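Local coordinates for OBody AM1L10 (Pyrobaculum aerophilum, PDB 4GN3), which is probably an engineered OB-fold binding protein, derived from a nucleic acid-binding domain and selected to hold a partner protein, at residues V56-Y60 with G61-D65. Numbering follows the deposited sequence.
Sequences VYLEY and GKTPD
Lys62 folds back across Glu59 and ends between its carboxylate and the hydroxyl of Tyr57. Lys62 CB lies 3.7 Å from Glu59 O. Farther out, Lys62 CD rests against the carboxylate, 3.5 Å from OE1 of Glu59 and almost as near to OE2. A bend about the CG-CD bond, chi3 55°, turns CE toward the OE1 side. The ammonium then makes a salt bridge, Lys62 NZ to Glu59 OE1 at 3.2 Å, approaching from above the carboxylate plane, 47° out of it. In one of the two conformers of Tyr57, Lys62 NZ also donates to Tyr57 OH over 3.0 Å and sits in the ring plane at its edge. The same hydroxyl is also hydrogen-bonded to the Glu87 carboxylate, while Phe102 offers Lys62 a cation-pi contact. Residues 59-62 form a type II beta turn, with Gly61 at the third position in a positive-phi conformation; it ends strand 54-59 of the OB-fold sheet and starts the loop to helix 65-73. Glu59 O takes both Lys62 N (3.1 Å) and Thr63 N (2.9 Å), the latter nearly in line with the carbonyl bond. Thr63 returns the grip: its OG1, anti to the carbonyl carbon, accepts Glu59 N at 2.9 Å with an N-H...O angle of 165°, so both backbone polar groups of Glu59 are bound by the loop. Thr63 CG2 meets Leu58 CG at 3.8 Å, and Phe68 of the helix touches both side chains. Because OE2 of Glu59 is hydrogen-bonded to a polar side chain of the bound partner protein, an alanine here would probably leave that group without its mate and the Lys62 ammonium without its counter-charge, with Tyr57 and Phe102 still beside it.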
ATOM      1  N   VAL B  56      -8.545  -4.121  -4.799  1.00 20.90           N
ATOM      2  CA  VAL B  56      -8.979  -4.946  -3.685  1.00 20.72           C
ATOM      3  C   VAL B  56      -7.822  -4.950  -2.687  1.00 21.18           C
ATOM      4  O   VAL B  56      -6.724  -5.419  -2.997  1.00 21.20           O
ATOM      5  CB  VAL B  56      -9.321  -6.384  -4.147  1.00 20.93           C
ATOM      6  CG1 VAL B  56      -9.738  -7.249  -2.967  1.00 20.13           C
ATOM      7  CG2 VAL B  56     -10.421  -6.361  -5.202  1.00 20.37           C
ATOM      8  N   TYR B  57      -8.054  -4.419  -1.492  0.70 21.24           N
ATOM      9  CA  TYR B  57      -6.951  -4.336  -0.545  0.70 21.80           C
ATOM     10  C   TYR B  57      -7.023  -5.360   0.572  0.70 22.02           C
ATOM     11  O   TYR B  57      -8.097  -5.714   1.067  0.70 22.35           O
ATOM     12  CB  TYR B  57      -6.771  -2.918   0.005  0.70 22.61           C
ATOM     13  CG  TYR B  57      -7.712  -2.550   1.120  0.70 22.59           C
ATOM     14  CD1 TYR B  57      -7.325  -2.687   2.454  0.70 22.79           C
ATOM     15  CD2 TYR B  57      -8.981  -2.052   0.848  0.70 22.75           C
ATOM     16  CE1 TYR B  57      -8.180  -2.339   3.483  0.70 23.27           C
ATOM     17  CE2 TYR B  57      -9.845  -1.694   1.873  0.70 23.13           C
ATOM     18  CZ  TYR B  57      -9.439  -1.843   3.184  0.70 23.45           C
ATOM     19  OH  TYR B  57     -10.288  -1.499   4.206  0.70 23.66           O
ATOM     20  N   LEU B  58      -5.848  -5.827   0.961  1.00 21.70           N
ATOM     21  CA  LEU B  58      -5.706  -6.729   2.097  1.00 22.49           C
ATOM     22  C   LEU B  58      -4.796  -6.011   3.083  1.00 22.86           C
ATOM     23  O   LEU B  58      -3.760  -5.464   2.692  1.00 23.65           O
ATOM     24  CB  LEU B  58      -5.111  -8.078   1.676  1.00 22.40           C
ATOM     25  CG  LEU B  58      -5.996  -8.980   0.792  1.00 22.28           C
ATOM     26  CD1 LEU B  58      -6.094  -8.455  -0.634  1.00 21.64           C
ATOM     27  CD2 LEU B  58      -5.439 -10.395   0.790  1.00 22.19           C
ATOM     28  N   GLU B  59      -5.213  -5.990   4.343  1.00 23.09           N
ATOM     29  CA  GLU B  59      -4.503  -5.265   5.390  1.00 23.84           C
ATOM     30  C   GLU B  59      -4.349  -6.180   6.591  1.00 23.64           C
ATOM     31  O   GLU B  59      -5.346  -6.734   7.081  1.00 23.61           O
ATOM     32  CB  GLU B  59      -5.280  -3.995   5.765  1.00 25.63           C
ATOM     33  CG  GLU B  59      -4.679  -3.213   6.926  1.00 27.42           C
ATOM     34  CD  GLU B  59      -5.566  -2.074   7.403  1.00 29.66           C
ATOM     35  OE1 GLU B  59      -6.487  -1.666   6.663  1.00 30.57           O
ATOM     36  OE2 GLU B  59      -5.331  -1.579   8.527  1.00 30.27           O
ATOM     37  N   TYR B  60      -3.110  -6.358   7.051  1.00 23.13           N
ATOM     38  CA  TYR B  60      -2.853  -7.245   8.181  1.00 25.04           C
ATOM     39  C   TYR B  60      -3.658  -6.832   9.407  1.00 25.18           C
ATOM     40  O   TYR B  60      -3.743  -5.652   9.725  1.00 24.34           O
ATOM     41  CB  TYR B  60      -1.364  -7.330   8.552  1.00 25.90           C
ATOM     42  CG  TYR B  60      -1.142  -8.310   9.692  1.00 26.75           C
ATOM     43  CD1 TYR B  60      -1.050  -7.867  11.016  1.00 27.00           C
ATOM     44  CD2 TYR B  60      -1.077  -9.684   9.451  1.00 27.42           C
ATOM     45  CE1 TYR B  60      -0.882  -8.763  12.059  1.00 27.76           C
ATOM     46  CE2 TYR B  60      -0.910 -10.590  10.487  1.00 27.84           C
ATOM     47  CZ  TYR B  60      -0.810 -10.124  11.785  1.00 28.24           C
ATOM     48  OH  TYR B  60      -0.644 -11.017  12.812  1.00 28.68           O
ATOM     49  N   GLY B  61      -4.237  -7.822  10.083  1.00 26.80           N
ATOM     50  CA  GLY B  61      -4.993  -7.591  11.311  1.00 28.60           C
ATOM     51  C   GLY B  61      -6.441  -7.225  11.065  1.00 30.35           C
ATOM     52  O   GLY B  61      -7.231  -7.179  11.998  1.00 32.11           O
ATOM     53  N   LYS B  62      -6.791  -6.963   9.807  1.00 30.04           N
ATOM     54  CA  LYS B  62      -8.162  -6.609   9.453  1.00 30.81           C
ATOM     55  C   LYS B  62      -8.738  -7.602   8.460  1.00 29.61           C
ATOM     56  O   LYS B  62      -9.852  -8.090   8.633  1.00 27.70           O
ATOM     57  CB  LYS B  62      -8.216  -5.203   8.870  1.00 33.34           C
ATOM     58  CG  LYS B  62      -8.410  -4.110   9.906  1.00 37.56           C
ATOM     59  CD  LYS B  62      -8.650  -2.770   9.225  1.00 40.57           C
ATOM     60  CE  LYS B  62      -9.810  -2.838   8.240  1.00 43.64           C
ATOM     61  NZ  LYS B  62      -9.608  -1.930   7.076  1.00 45.97           N
ATOM     62  N   THR B  63      -7.960  -7.882   7.419  1.00 28.27           N
ATOM     63  CA  THR B  63      -8.281  -8.898   6.430  1.00 28.54           C
ATOM     64  C   THR B  63      -8.062 -10.276   7.055  1.00 29.34           C
ATOM     65  O   THR B  63      -7.026 -10.503   7.689  1.00 29.94           O
ATOM     66  CB  THR B  63      -7.388  -8.719   5.181  1.00 27.01           C
ATOM     67  OG1 THR B  63      -7.706  -7.472   4.552  1.00 26.72           O
ATOM     68  CG2 THR B  63      -7.586  -9.855   4.182  1.00 27.55           C
ATOM     69  N   PRO B  64      -9.040 -11.194   6.901  1.00 31.24           N
ATOM     70  CA  PRO B  64      -8.873 -12.563   7.404  1.00 32.40           C
ATOM     71  C   PRO B  64      -7.606 -13.206   6.864  1.00 33.26           C
ATOM     72  O   PRO B  64      -7.286 -13.063   5.679  1.00 32.07           O
ATOM     73  CB  PRO B  64     -10.103 -13.293   6.864  1.00 33.08           C
ATOM     74  CG  PRO B  64     -11.128 -12.229   6.691  1.00 32.97           C
ATOM     75  CD  PRO B  64     -10.382 -10.976   6.330  1.00 31.46           C
ATOM     76  N   ASP B  65      -6.892 -13.913   7.732  1.00 34.53           N
ATOM     77  CA  ASP B  65      -5.594 -14.461   7.376  1.00 36.38           C
ATOM     78  C   ASP B  65      -5.645 -15.473   6.237  1.00 34.39           C
ATOM     79  O   ASP B  65      -4.679 -15.590   5.490  1.00 34.77           O
ATOM     80  CB  ASP B  65      -4.868 -15.004   8.612  1.00 41.38           C
ATOM     81  CG  ASP B  65      -4.199 -13.895   9.424  1.00 45.61           C
ATOM     82  OD1 ASP B  65      -3.404 -13.115   8.845  1.00 45.18           O
ATOM     83  OD2 ASP B  65      -4.471 -13.798  10.640  1.00 49.41           O
TER